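PDB 3EZY: Myo-inositol 2-dehydrogenase from Thermotoga maritima, which catalyses the NAD(+)-dependent oxidation of myo-inositol to scyllo-inosose and thus probably serves in a myo-inositol degradation pathway. Local coordinates for residues I8-I13 against D38-M43; K22-A27 against S284-L289; A67-S72 against K290-N295. One frame throughout, in Å; residues are numbered along the deposited sequence. Where two conformers were deposited one is given.

Interaction 1. Residues I8-I13 against D38-M43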
ATOM      1  N   ILE A   8     -26.615  24.565 -22.386  1.00 21.54           N
ATOM      2  CA  ILE A   8     -27.638  23.850 -23.128  1.00 20.98           C
ATOM      3  C   ILE A   8     -27.614  22.364 -22.776  1.00 21.99           C
ATOM      4  O   ILE A   8     -26.567  21.695 -22.891  1.00 20.55           O
ATOM      5  CB  ILE A   8     -27.421  23.985 -24.644  1.00 21.87           C
ATOM      6  CG1 ILE A   8     -27.443  25.458 -25.030  1.00 20.88           C
ATOM      7  CG2 ILE A   8     -28.495  23.211 -25.412  1.00 19.93           C
ATOM      8  CD1 ILE A   8     -27.047  25.687 -26.477  1.00 22.64           C
ATOM      9  N   GLY A   9     -28.755  21.828 -22.346  1.00 21.96           N
ATOM     10  CA  GLY A   9     -28.812  20.407 -22.019  1.00 22.29           C
ATOM     11  C   GLY A   9     -28.624  20.236 -20.520  1.00 23.10           C
ATOM     12  O   GLY A   9     -27.566  20.489 -19.976  1.00 23.78           O
ATOM     13  N   LEU A  10     -29.679  19.816 -19.834  1.00 23.63           N
ATOM     14  CA  LEU A  10     -29.590  19.664 -18.394  1.00 24.01           C
ATOM     15  C   LEU A  10     -29.692  18.185 -18.030  1.00 24.48           C
ATOM     16  O   LEU A  10     -30.526  17.790 -17.218  1.00 25.28           O
ATOM     17  CB  LEU A  10     -30.683  20.466 -17.714  1.00 22.95           C
ATOM     18  CG  LEU A  10     -30.627  21.973 -17.908  1.00 25.77           C
ATOM     19  CD1 LEU A  10     -31.960  22.582 -17.382  1.00 26.47           C
ATOM     20  CD2 LEU A  10     -29.419  22.629 -17.260  1.00 23.85           C
ATOM     21  N   GLY A  11     -28.868  17.382 -18.695  1.00 24.51           N
ATOM     22  CA  GLY A  11     -28.730  15.987 -18.382  1.00 24.67           C
ATOM     23  C   GLY A  11     -27.753  15.910 -17.222  1.00 24.67           C
ATOM     24  O   GLY A  11     -27.463  16.885 -16.540  1.00 23.70           O
ATOM     25  N   ARG A  12     -27.211  14.732 -17.029  1.00 24.87           N
ATOM     26  CA  ARG A  12     -26.361  14.489 -15.907  1.00 25.22           C
ATOM     27  C   ARG A  12     -25.190  15.445 -15.937  1.00 23.84           C
ATOM     28  O   ARG A  12     -24.822  16.018 -14.920  1.00 23.25           O
ATOM     29  CB  ARG A  12     -25.848  13.060 -16.034  1.00 26.00           C
ATOM     30  CG  ARG A  12     -25.004  12.639 -14.884  1.00 31.58           C
ATOM     31  CD  ARG A  12     -24.220  11.453 -15.366  1.00 39.44           C
ATOM     32  NE  ARG A  12     -24.758  10.201 -14.905  1.00 43.86           N
ATOM     33  CZ  ARG A  12     -24.343   9.022 -15.361  1.00 47.31           C
ATOM     34  NH1 ARG A  12     -23.441   8.950 -16.342  1.00 47.81           N
ATOM     35  NH2 ARG A  12     -24.861   7.914 -14.860  1.00 49.89           N
ATOM     36  N   ILE A  13     -24.557  15.590 -17.092  1.00 22.31           N
ATOM     37  CA  ILE A  13     -23.325  16.420 -17.139  1.00 21.68           C
ATOM     38  C   ILE A  13     -23.579  17.939 -17.227  1.00 22.63           C
ATOM     39  O   ILE A  13     -22.896  18.732 -16.550  1.00 22.19           O
ATOM     40  CB  ILE A  13     -22.368  15.942 -18.254  1.00 22.07           C
ATOM     41  CG1 ILE A  13     -21.855  14.524 -17.906  1.00 20.92           C
ATOM     42  CG2 ILE A  13     -21.163  16.902 -18.427  1.00 20.84           C
ATOM     43  CD1 ILE A  13     -21.070  13.883 -19.022  1.00 21.69           C
ATOM     44  N   ASP A  38     -40.498  20.689 -17.784  1.00 32.55           N
ATOM     45  CA  ASP A  38     -40.492  20.648 -16.313  1.00 32.53           C
ATOM     46  C   ASP A  38     -39.079  20.634 -15.738  1.00 31.46           C
ATOM     47  O   ASP A  38     -38.821  21.277 -14.718  1.00 31.60           O
ATOM     48  CB  ASP A  38     -41.316  19.483 -15.783  1.00 32.94           C
ATOM     49  CG  ASP A  38     -42.759  19.564 -16.230  1.00 35.03           C
ATOM     50  OD1 ASP A  38     -43.558  20.308 -15.579  1.00 35.83           O
ATOM     51  OD2 ASP A  38     -43.077  18.894 -17.254  1.00 36.44           O
ATOM     52  N   ARG A  39     -38.182  19.922 -16.414  1.00 30.46           N
ATOM     53  CA  ARG A  39     -36.747  19.969 -16.125  1.00 30.06           C
ATOM     54  C   ARG A  39     -36.240  21.420 -16.132  1.00 29.57           C
ATOM     55  O   ARG A  39     -35.676  21.904 -15.144  1.00 27.88           O
ATOM     56  CB  ARG A  39     -36.001  19.123 -17.160  1.00 30.87           C
ATOM     57  CG  ARG A  39     -34.475  18.920 -16.880  1.00 33.98           C
ATOM     58  CD  ARG A  39     -34.229  18.146 -15.592  1.00 32.82           C
ATOM     59  NE  ARG A  39     -32.806  18.071 -15.267  1.00 33.19           N
ATOM     60  CZ  ARG A  39     -32.323  17.883 -14.041  1.00 36.79           C
ATOM     61  NH1 ARG A  39     -33.166  17.742 -13.010  1.00 35.00           N
ATOM     62  NH2 ARG A  39     -30.994  17.838 -13.832  1.00 37.08           N
ATOM     63  N   LEU A  40     -36.462  22.115 -17.248  1.00 29.07           N
ATOM     64  CA  LEU A  40     -36.144  23.534 -17.363  1.00 28.45           C
ATOM     65  C   LEU A  40     -36.726  24.397 -16.208  1.00 29.32           C
ATOM     66  O   LEU A  40     -36.001  25.145 -15.557  1.00 27.85           O
ATOM     67  CB  LEU A  40     -36.693  24.030 -18.689  1.00 29.22           C
ATOM     68  CG  LEU A  40     -36.197  25.397 -19.161  1.00 28.12           C
ATOM     69  CD1 LEU A  40     -34.657  25.349 -19.198  1.00 29.03           C
ATOM     70  CD2 LEU A  40     -36.787  25.671 -20.538  1.00 28.77           C
ATOM     71  N   ARG A  41     -38.045  24.293 -15.969  1.00 29.96           N
ATOM     72  CA  ARG A  41     -38.721  24.992 -14.873  1.00 31.65           C
ATOM     73  C   ARG A  41     -38.064  24.713 -13.537  1.00 31.63           C
ATOM     74  O   ARG A  41     -37.779  25.629 -12.740  1.00 32.14           O
ATOM     75  CB  ARG A  41     -40.131  24.418 -14.652  1.00 32.31           C
ATOM     76  CG  ARG A  41     -41.228  24.883 -15.503  1.00 36.74           C
ATOM     77  CD  ARG A  41     -42.499  24.212 -14.960  1.00 40.46           C
ATOM     78  NE  ARG A  41     -43.266  25.091 -14.093  1.00 42.47           N
ATOM     79  CZ  ARG A  41     -44.588  24.992 -13.910  1.00 44.78           C
ATOM     80  NH1 ARG A  41     -45.272  24.050 -14.529  1.00 43.68           N
ATOM     81  NH2 ARG A  41     -45.241  25.846 -13.129  1.00 44.08           N
ATOM     82  N   GLU A  42     -37.899  23.426 -13.249  1.00 32.06           N
ATOM     83  CA  GLU A  42     -37.360  23.053 -11.953  1.00 33.35           C
ATOM     84  C   GLU A  42     -35.945  23.559 -11.739  1.00 31.58           C
ATOM     85  O   GLU A  42     -35.621  24.053 -10.666  1.00 32.45           O
ATOM     86  CB  GLU A  42     -37.492  21.551 -11.720  1.00 34.40           C
ATOM     87  CG  GLU A  42     -38.922  21.243 -11.259  1.00 40.10           C
ATOM     88  CD  GLU A  42     -39.336  19.795 -11.473  1.00 46.79           C
ATOM     89  OE1 GLU A  42     -38.460  18.953 -11.804  1.00 51.82           O
ATOM     90  OE2 GLU A  42     -40.542  19.502 -11.298  1.00 46.87           O
ATOM     91  N   MET A  43     -35.105  23.459 -12.753  1.00 30.18           N
ATOM     92  CA  MET A  43     -33.709  23.881 -12.599  0.50 29.58           C
ATOM     93  C   MET A  43     -33.611  25.405 -12.555  1.00 29.25           C
ATOM     94  O   MET A  43     -32.754  25.962 -11.863  1.00 28.59           O
ATOM     95  CB  MET A  43     -32.800  23.301 -13.689  0.50 29.16           C
ATOM     96  CG  MET A  43     -32.182  21.884 -13.378  0.50 30.40           C
ATOM     97  SD  MET A  43     -31.436  21.714 -11.714  0.50 26.51           S
ATOM     98  CE  MET A  43     -32.722  20.792 -10.911  0.50 25.66           C
TER
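Leu-10 meets helix 37-47 in two ways at once: its carbonyl oxygen accepts a hydrogen bond from Arg-39, and its side chain packs against Leu-40 and Met-43. The polar grip is the tighter. Arg-39 NE lies 3.0 Å from Leu-10 O, with an N-H...O angle of 160°, in the carbonyl plane and close to the guanidinium plane, so the guanidinium presents its edge to the oxygen. A second, weak bond from Arg-39 NH2 to the same Leu-10 O spans 3.4 Å. The bend at chi2 of Arg-39 (64°) turns the chain so that NE reaches this oxygen. NH2 has a stronger partner, Thr-15 OG1, and the guanidinium therefore joins the turn to the start of helix 12-20.

On the apolar side the packing is closest where Leu-10 CD1 meets Met-43 CB at 3.9 Å. It is looser toward Leu-40, whose CD1 lies 4.3 Å from Leu-10 CD1. These three apolar residues are buried, whereas Arg-39 is partly exposed and marks the solvent side, where charge replaces hydrocarbon.

The turn carries Gly-9 and Gly-11 of a GxGxxG pattern, consistent with the dinucleotide-binding turn of a Rossmann fold, and Gly-11 takes the N-cap position of the next helix. Strand 3-8 leads into it and helix 12-20 leaves it, while helix 37-47 packs on the turn through Arg-39, Leu-40 and Met-43. Ile-32 of strand 27-33 touches Leu-10, Leu-40 and Met-43, and Asp-34 just beyond that strand accepts a hydrogen bond from Leu-10 N.

Interaction 2. Residues K22-A27 against S284-L289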
ATOM      1  N   LYS A  22     -21.607  28.222  -9.538  1.00 42.69           N
ATOM      2  CA  LYS A  22     -21.558  28.930  -8.246  1.00 45.37           C
ATOM      3  C   LYS A  22     -20.196  28.819  -7.555  1.00 46.84           C
ATOM      4  O   LYS A  22     -19.862  29.600  -6.671  1.00 47.07           O
ATOM      5  CB  LYS A  22     -22.611  28.375  -7.311  1.00 45.77           C
ATOM      6  CG  LYS A  22     -23.986  28.347  -7.944  1.00 48.47           C
ATOM      7  CD  LYS A  22     -23.912  28.083  -9.444  1.00 50.48           C
ATOM      8  CE  LYS A  22     -25.276  27.726  -9.956  1.00 51.50           C
ATOM      9  NZ  LYS A  22     -26.307  28.586  -9.305  1.00 54.06           N
ATOM     10  N   MET A  23     -19.413  27.839  -7.961  1.00 48.13           N
ATOM     11  CA  MET A  23     -18.181  27.511  -7.266  1.00 50.24           C
ATOM     12  C   MET A  23     -17.081  28.242  -7.976  1.00 50.34           C
ATOM     13  O   MET A  23     -15.901  28.159  -7.605  1.00 51.05           O
ATOM     14  CB  MET A  23     -17.906  26.011  -7.407  1.00 50.71           C
ATOM     15  CG  MET A  23     -17.353  25.332  -6.197  1.00 54.08           C
ATOM     16  SD  MET A  23     -18.711  24.810  -5.144  1.00 61.39           S
ATOM     17  CE  MET A  23     -19.417  26.404  -4.720  1.00 57.89           C
ATOM     18  N   ILE A  24     -17.462  28.912  -9.048  1.00 50.02           N
ATOM     19  CA  ILE A  24     -16.475  29.512  -9.881  1.00 50.27           C
ATOM     20  C   ILE A  24     -16.720  30.979  -9.849  1.00 51.34           C
ATOM     21  O   ILE A  24     -17.859  31.442  -9.880  1.00 51.23           O
ATOM     22  CB  ILE A  24     -16.567  29.032 -11.318  1.00 49.71           C
ATOM     23  CG1 ILE A  24     -16.513  27.504 -11.363  1.00 47.65           C
ATOM     24  CG2 ILE A  24     -15.436  29.645 -12.116  1.00 49.23           C
ATOM     25  CD1 ILE A  24     -16.472  26.930 -12.744  1.00 44.38           C
ATOM     26  N   ASP A  25     -15.656  31.746  -9.766  1.00 52.44           N
ATOM     27  CA  ASP A  25     -15.942  33.141  -9.809  1.00 53.38           C
ATOM     28  C   ASP A  25     -15.531  33.974 -10.982  1.00 52.31           C
ATOM     29  O   ASP A  25     -14.689  33.587 -11.812  1.00 51.79           O
ATOM     30  CB  ASP A  25     -15.782  33.829  -8.461  1.00 54.40           C
ATOM     31  CG  ASP A  25     -17.085  33.819  -7.687  1.00 58.20           C
ATOM     32  OD1 ASP A  25     -17.518  34.910  -7.237  1.00 60.76           O
ATOM     33  OD2 ASP A  25     -17.703  32.717  -7.584  1.00 61.16           O
ATOM     34  N   ASP A  26     -16.228  35.093 -11.057  1.00 51.20           N
ATOM     35  CA  ASP A  26     -16.324  35.862 -12.267  1.00 50.51           C
ATOM     36  C   ASP A  26     -16.739  35.001 -13.459  1.00 48.72           C
ATOM     37  O   ASP A  26     -16.294  35.206 -14.589  1.00 49.21           O
ATOM     38  CB  ASP A  26     -15.063  36.679 -12.478  1.00 51.09           C
ATOM     39  CG  ASP A  26     -15.012  37.876 -11.545  1.00 54.56           C
ATOM     40  OD1 ASP A  26     -14.888  37.657 -10.309  1.00 57.08           O
ATOM     41  OD2 ASP A  26     -15.133  39.031 -12.041  1.00 58.58           O
ATOM     42  N   ALA A  27     -17.608  34.028 -13.177  1.00 46.26           N
ATOM     43  CA  ALA A  27     -18.447  33.439 -14.198  1.00 43.24           C
ATOM     44  C   ALA A  27     -19.832  33.246 -13.571  1.00 41.28           C
ATOM     45  O   ALA A  27     -19.935  32.780 -12.443  1.00 40.84           O
ATOM     46  CB  ALA A  27     -17.867  32.114 -14.654  1.00 43.59           C
ATOM     47  N   SER A 284     -13.030  16.930 -11.471  1.00 22.31           N
ATOM     48  CA  SER A 284     -12.445  17.086 -12.829  1.00 21.13           C
ATOM     49  C   SER A 284     -13.329  17.998 -13.685  1.00 21.08           C
ATOM     50  O   SER A 284     -12.838  18.815 -14.442  1.00 20.61           O
ATOM     51  CB  SER A 284     -12.250  15.725 -13.528  1.00 20.64           C
ATOM     52  OG  SER A 284     -13.479  15.133 -13.911  1.00 20.45           O
ATOM     53  N   TYR A 285     -14.654  17.900 -13.550  1.00 20.78           N
ATOM     54  CA  TYR A 285     -15.500  18.855 -14.274  1.00 20.55           C
ATOM     55  C   TYR A 285     -15.341  20.290 -13.773  1.00 21.18           C
ATOM     56  O   TYR A 285     -15.322  21.257 -14.564  1.00 21.21           O
ATOM     57  CB  TYR A 285     -16.975  18.431 -14.199  1.00 20.76           C
ATOM     58  CG  TYR A 285     -17.311  17.250 -15.060  1.00 18.65           C
ATOM     59  CD1 TYR A 285     -17.123  17.292 -16.440  1.00 22.08           C
ATOM     60  CD2 TYR A 285     -17.873  16.111 -14.501  1.00 21.40           C
ATOM     61  CE1 TYR A 285     -17.447  16.199 -17.252  1.00 20.83           C
ATOM     62  CE2 TYR A 285     -18.215  15.013 -15.292  1.00 23.05           C
ATOM     63  CZ  TYR A 285     -18.014  15.079 -16.671  1.00 23.36           C
ATOM     64  OH  TYR A 285     -18.327  13.982 -17.426  1.00 22.43           O
ATOM     65  N   LEU A 286     -15.249  20.457 -12.454  1.00 21.29           N
ATOM     66  CA  LEU A 286     -15.097  21.790 -11.917  1.00 21.36           C
ATOM     67  C   LEU A 286     -13.819  22.405 -12.491  1.00 22.36           C
ATOM     68  O   LEU A 286     -13.813  23.559 -12.930  1.00 22.26           O
ATOM     69  CB  LEU A 286     -14.961  21.727 -10.397  1.00 22.02           C
ATOM     70  CG  LEU A 286     -14.613  23.083  -9.790  1.00 23.27           C
ATOM     71  CD1 LEU A 286     -15.793  24.092  -9.955  1.00 21.09           C
ATOM     72  CD2 LEU A 286     -14.216  22.940  -8.307  1.00 26.61           C
ATOM     73  N   GLU A 287     -12.730  21.644 -12.455  1.00 20.33           N
ATOM     74  CA  GLU A 287     -11.436  22.177 -12.901  1.00 22.93           C
ATOM     75  C   GLU A 287     -11.370  22.432 -14.417  1.00 22.06           C
ATOM     76  O   GLU A 287     -10.709  23.389 -14.895  1.00 20.14           O
ATOM     77  CB  GLU A 287     -10.338  21.202 -12.519  1.00 23.14           C
ATOM     78  CG  GLU A 287      -8.939  21.684 -12.881  1.00 31.40           C
ATOM     79  CD  GLU A 287      -8.391  22.736 -11.892  1.00 42.02           C
ATOM     80  OE1 GLU A 287      -9.102  23.121 -10.899  1.00 43.45           O
ATOM     81  OE2 GLU A 287      -7.237  23.172 -12.129  1.00 46.20           O
ATOM     82  N   GLU A 288     -12.021  21.548 -15.167  1.00 20.98           N
ATOM     83  CA  GLU A 288     -12.154  21.716 -16.625  1.00 21.77           C
ATOM     84  C   GLU A 288     -12.867  23.037 -16.971  1.00 22.20           C
ATOM     85  O   GLU A 288     -12.454  23.789 -17.859  1.00 22.67           O
ATOM     86  CB  GLU A 288     -12.938  20.550 -17.207  1.00 21.52           C
ATOM     87  CG  GLU A 288     -13.132  20.685 -18.702  1.00 21.22           C
ATOM     88  CD  GLU A 288     -13.949  19.590 -19.257  1.00 23.80           C
ATOM     89  OE1 GLU A 288     -15.013  19.276 -18.681  1.00 24.98           O
ATOM     90  OE2 GLU A 288     -13.521  19.017 -20.264  1.00 25.46           O
ATOM     91  N   LEU A 289     -13.952  23.313 -16.267  1.00 22.86           N
ATOM     92  CA  LEU A 289     -14.769  24.510 -16.525  1.00 22.30           C
ATOM     93  C   LEU A 289     -14.059  25.809 -16.115  1.00 23.68           C
ATOM     94  O   LEU A 289     -14.104  26.824 -16.850  1.00 23.39           O
ATOM     95  CB  LEU A 289     -16.123  24.390 -15.829  1.00 22.30           C
ATOM     96  CG  LEU A 289     -17.078  25.608 -15.938  1.00 23.13           C
ATOM     97  CD1 LEU A 289     -17.156  26.007 -17.367  1.00 25.35           C
ATOM     98  CD2 LEU A 289     -18.484  25.296 -15.447  1.00 26.19           C
TER
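Met-23 and Ile-24, in the connection between helix 12-20 and strand 27-33 of the Rossmann fold, pack against Leu-286 and Leu-289 of helix 277-298, from much later in the chain. The two leucines are three positions apart, which places them about one helical turn from each other and lets both reach the connection, Leu-286 by the end of its side chain.

Leu-286 CD1 is shared: it lies 3.8 Å from Ile-24 CG1 and also 3.8 Å from Met-23 CB. The methyl thus sits against the root of the methionine, whose bent chain carries its sulfur away from helix 277-298. Ile-24 and Leu-286 lie flank to flank, pointing contrary ways. Farther along the isoleucine, the side chains of Ile-24 and Leu-289 cross at a slant, Ile-24 CD1 lying 3.5 Å from Leu-289 CG and 3.7 Å from Leu-289 CD2; this is the closest packing of the contact. Ile-24 reaches that far because its chi2 of -175° extends CD1 away from the backbone, beyond the CG1 that meets Leu-286.

Ile-24 also touches Lys-290, the residue after Leu-289, and Ile-293, about one turn beyond Leu-289, and Leu-289 rests on Leu-21. Met-23, by contrast, is at the exposed margin, where it packs on Met-23 of the second subunit.

No hydrogen bond joins the two segments, and every close contact across the 174 Å² interface is between carbon atoms. The evidence therefore points to association by exclusion of water and by fit of shape, with the buried isoleucine and Leu-289 forming the inner part and the methionine carrying the apolar patch outward to a subunit boundary.

Interaction 3. Residues A67-S72 against K290-N295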
ATOM      1  N   ALA A  67     -20.564  33.049 -23.508  1.00 24.56           N
ATOM      2  CA  ALA A  67     -19.986  31.751 -23.830  1.00 23.13           C
ATOM      3  C   ALA A  67     -21.038  30.699 -23.532  1.00 22.19           C
ATOM      4  O   ALA A  67     -21.924  30.898 -22.710  1.00 22.46           O
ATOM      5  CB  ALA A  67     -18.700  31.523 -22.994  1.00 22.53           C
ATOM      6  N   VAL A  68     -20.976  29.587 -24.240  1.00 21.80           N
ATOM      7  CA  VAL A  68     -22.021  28.591 -24.173  1.00 21.00           C
ATOM      8  C   VAL A  68     -21.423  27.218 -23.888  1.00 21.98           C
ATOM      9  O   VAL A  68     -20.397  26.852 -24.476  1.00 22.83           O
ATOM     10  CB  VAL A  68     -22.747  28.527 -25.534  1.00 20.42           C
ATOM     11  CG1 VAL A  68     -23.820  27.467 -25.526  1.00 20.52           C
ATOM     12  CG2 VAL A  68     -23.361  29.886 -25.886  1.00 20.42           C
ATOM     13  N   LEU A  69     -22.080  26.448 -23.014  1.00 20.98           N
ATOM     14  CA  LEU A  69     -21.728  25.031 -22.811  1.00 20.07           C
ATOM     15  C   LEU A  69     -22.754  24.163 -23.512  1.00 20.40           C
ATOM     16  O   LEU A  69     -23.915  24.095 -23.084  1.00 20.92           O
ATOM     17  CB  LEU A  69     -21.690  24.661 -21.319  1.00 19.36           C
ATOM     18  CG  LEU A  69     -20.937  25.604 -20.369  1.00 21.04           C
ATOM     19  CD1 LEU A  69     -20.782  25.020 -18.937  1.00 20.40           C
ATOM     20  CD2 LEU A  69     -19.541  26.021 -20.873  1.00 21.06           C
ATOM     21  N   VAL A  70     -22.345  23.510 -24.601  1.00 20.44           N
ATOM     22  CA  VAL A  70     -23.224  22.594 -25.337  1.00 21.42           C
ATOM     23  C   VAL A  70     -23.154  21.190 -24.696  1.00 22.57           C
ATOM     24  O   VAL A  70     -22.142  20.477 -24.837  1.00 22.40           O
ATOM     25  CB  VAL A  70     -22.850  22.531 -26.850  1.00 21.85           C
ATOM     26  CG1 VAL A  70     -23.678  21.500 -27.575  1.00 20.18           C
ATOM     27  CG2 VAL A  70     -22.958  23.948 -27.505  1.00 21.45           C
ATOM     28  N   CYS A  71     -24.236  20.785 -24.011  1.00 22.24           N
ATOM     29  CA  CYS A  71     -24.255  19.523 -23.265  1.00 22.66           C
ATOM     30  C   CYS A  71     -25.504  18.751 -23.613  1.00 23.69           C
ATOM     31  O   CYS A  71     -26.037  18.030 -22.794  1.00 24.11           O
ATOM     32  CB  CYS A  71     -24.263  19.792 -21.747  1.00 21.08           C
ATOM     33  SG  CYS A  71     -22.976  20.916 -21.141  1.00 24.62           S
ATOM     34  N   SER A  72     -25.983  18.931 -24.831  1.00 24.49           N
ATOM     35  CA  SER A  72     -27.218  18.300 -25.263  1.00 26.10           C
ATOM     36  C   SER A  72     -26.818  17.023 -25.995  1.00 26.09           C
ATOM     37  O   SER A  72     -25.634  16.694 -26.085  1.00 26.18           O
ATOM     38  CB  SER A  72     -27.921  19.242 -26.227  1.00 25.67           C
ATOM     39  OG  SER A  72     -26.951  19.676 -27.177  1.00 29.30           O
ATOM     40  N   LYS A 290     -13.393  25.803 -14.959  1.00 23.47           N
ATOM     41  CA  LYS A 290     -12.577  26.967 -14.592  1.00 24.33           C
ATOM     42  C   LYS A 290     -11.545  27.272 -15.688  1.00 24.79           C
ATOM     43  O   LYS A 290     -11.206  28.438 -15.920  1.00 24.92           O
ATOM     44  CB  LYS A 290     -11.851  26.739 -13.252  1.00 24.25           C
ATOM     45  CG  LYS A 290     -12.763  26.520 -12.073  1.00 25.37           C
ATOM     46  CD  LYS A 290     -11.904  26.505 -10.782  1.00 31.42           C
ATOM     47  CE  LYS A 290     -12.762  26.256  -9.518  1.00 33.64           C
ATOM     48  NZ  LYS A 290     -11.907  25.611  -8.411  1.00 38.16           N
ATOM     49  N   THR A 291     -11.026  26.225 -16.328  1.00 23.51           N
ATOM     50  CA  THR A 291      -9.985  26.396 -17.346  1.00 24.13           C
ATOM     51  C   THR A 291     -10.568  27.032 -18.606  1.00 23.40           C
ATOM     52  O   THR A 291      -9.966  27.951 -19.168  1.00 22.32           O
ATOM     53  CB  THR A 291      -9.262  25.062 -17.715  1.00 23.78           C
ATOM     54  OG1 THR A 291      -8.733  24.467 -16.522  1.00 26.40           O
ATOM     55  CG2 THR A 291      -8.112  25.299 -18.706  1.00 24.94           C
ATOM     56  N   PHE A 292     -11.717  26.520 -19.038  1.00 22.48           N
ATOM     57  CA  PHE A 292     -12.479  27.111 -20.138  1.00 22.68           C
ATOM     58  C   PHE A 292     -12.745  28.616 -19.919  1.00 23.06           C
ATOM     59  O   PHE A 292     -12.566  29.444 -20.823  1.00 23.56           O
ATOM     60  CB  PHE A 292     -13.825  26.373 -20.327  1.00 21.99           C
ATOM     61  CG  PHE A 292     -14.721  27.021 -21.390  1.00 21.71           C
ATOM     62  CD1 PHE A 292     -14.305  27.071 -22.714  1.00 19.46           C
ATOM     63  CD2 PHE A 292     -15.941  27.595 -21.049  1.00 22.42           C
ATOM     64  CE1 PHE A 292     -15.075  27.654 -23.696  1.00 17.81           C
ATOM     65  CE2 PHE A 292     -16.752  28.186 -22.033  1.00 19.46           C
ATOM     66  CZ  PHE A 292     -16.307  28.218 -23.360  1.00 19.75           C
ATOM     67  N   ILE A 293     -13.208  28.958 -18.732  1.00 23.97           N
ATOM     68  CA  ILE A 293     -13.482  30.351 -18.361  1.00 25.22           C
ATOM     69  C   ILE A 293     -12.197  31.205 -18.368  1.00 26.63           C
ATOM     70  O   ILE A 293     -12.195  32.313 -18.894  1.00 27.15           O
ATOM     71  CB  ILE A 293     -14.160  30.381 -16.985  1.00 25.36           C
ATOM     72  CG1 ILE A 293     -15.567  29.802 -17.115  1.00 24.25           C
ATOM     73  CG2 ILE A 293     -14.167  31.822 -16.391  1.00 25.61           C
ATOM     74  CD1 ILE A 293     -16.172  29.408 -15.774  1.00 28.60           C
ATOM     75  N   LYS A 294     -11.117  30.685 -17.784  1.00 27.47           N
ATOM     76  CA  LYS A 294      -9.798  31.309 -17.865  1.00 28.55           C
ATOM     77  C   LYS A 294      -9.370  31.551 -19.310  1.00 28.92           C
ATOM     78  O   LYS A 294      -8.900  32.646 -19.637  1.00 28.97           O
ATOM     79  CB  LYS A 294      -8.737  30.422 -17.191  1.00 29.32           C
ATOM     80  CG  LYS A 294      -7.292  31.020 -17.244  1.00 33.39           C
ATOM     81  CD  LYS A 294      -6.215  30.105 -16.610  1.00 36.96           C
ATOM     82  CE  LYS A 294      -5.980  28.826 -17.441  1.00 40.85           C
ATOM     83  NZ  LYS A 294      -4.969  29.007 -18.570  1.00 40.42           N
ATOM     84  N   ASN A 295      -9.531  30.553 -20.189  1.00 28.29           N
ATOM     85  CA  ASN A 295      -9.089  30.729 -21.577  1.00 27.97           C
ATOM     86  C   ASN A 295      -9.909  31.859 -22.214  1.00 28.76           C
ATOM     87  O   ASN A 295      -9.378  32.712 -22.921  1.00 28.17           O
ATOM     88  CB  ASN A 295      -9.304  29.483 -22.446  1.00 27.74           C
ATOM     89  CG  ASN A 295      -8.572  28.257 -21.940  1.00 27.45           C
ATOM     90  OD1 ASN A 295      -9.049  27.149 -22.159  1.00 24.41           O
ATOM     91  ND2 ASN A 295      -7.408  28.439 -21.306  1.00 22.39           N
TER
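The phenyl ring of Phe-292 is the flat group on which this contact turns, and the strand meets it obliquely from both sides of its plane, neither squarely over a face nor end-on at an edge. On one side Ala-67 CB lies 4.0 Å from Phe-292 CE2 and 4.1 Å from Phe-292 CZ. Leu-69 CD2 comes from the other side of the plane, 3.7 Å from Phe-292 CE2 and 3.9 Å from Phe-292 CD2. The CE2 end of the ring is therefore bracketed between the two partners, and CD2, CE2 and CZ are the ring atoms nearest the strand.

The ring gets there because Phe-292 CG is anti to the backbone N (chi1 175°), sending it out from helix 277-298 toward the sheet. Leu-69 and Phe-292 then overlap along their lengths, each heading toward the other's backbone. Within 290-295, Phe-292 alone touches 67-72. The axes of strand 67-70 and helix segment 290-295 approach to 10.8 Å, with N-to-C directions differing by 149°, and the ring lies between them. With an alanine at Phe-292, Ala-67 CB and Leu-69 CD2 would probably lose their common apolar partner, opening a gap between strand and helix.

All the touching residues are buried, and no hydrogen bond crosses between the segments. Strand 67-70 lies inside the parallel Rossmann sheet, with strand 3-8 on one flank and strand 90-94 on the other. Alternate side chains go to opposite sides of that sheet: Ala-67 and Leu-69 meet helix 277-298, whereas Val-68 and Val-70 pack on Cys-84, His-77 and Leu-80 of helix 77-86. The sheet is thus held between these two helices here.

From the N terminus, residues 8-13 come first and interaction 1 closes a short loop onto 38-43, with 24 residues between. Within that loop residues 22-27 open interaction 2, which closes only at 284-289, so the two contacts cross. Interaction 3 starts at 67-72, after interaction 1 has closed, and ends at 290-295, so it follows interaction 1 in series and crosses interaction 2. Interaction 1 is local to the Rossmann fold; interactions 2 and 3, centres about 9 Å apart, use successive turns of helix 277-298 to bind a late part of the chain to that fold. Ile-8 and Leu-69, on adjacent strands, link interactions 1 and 3.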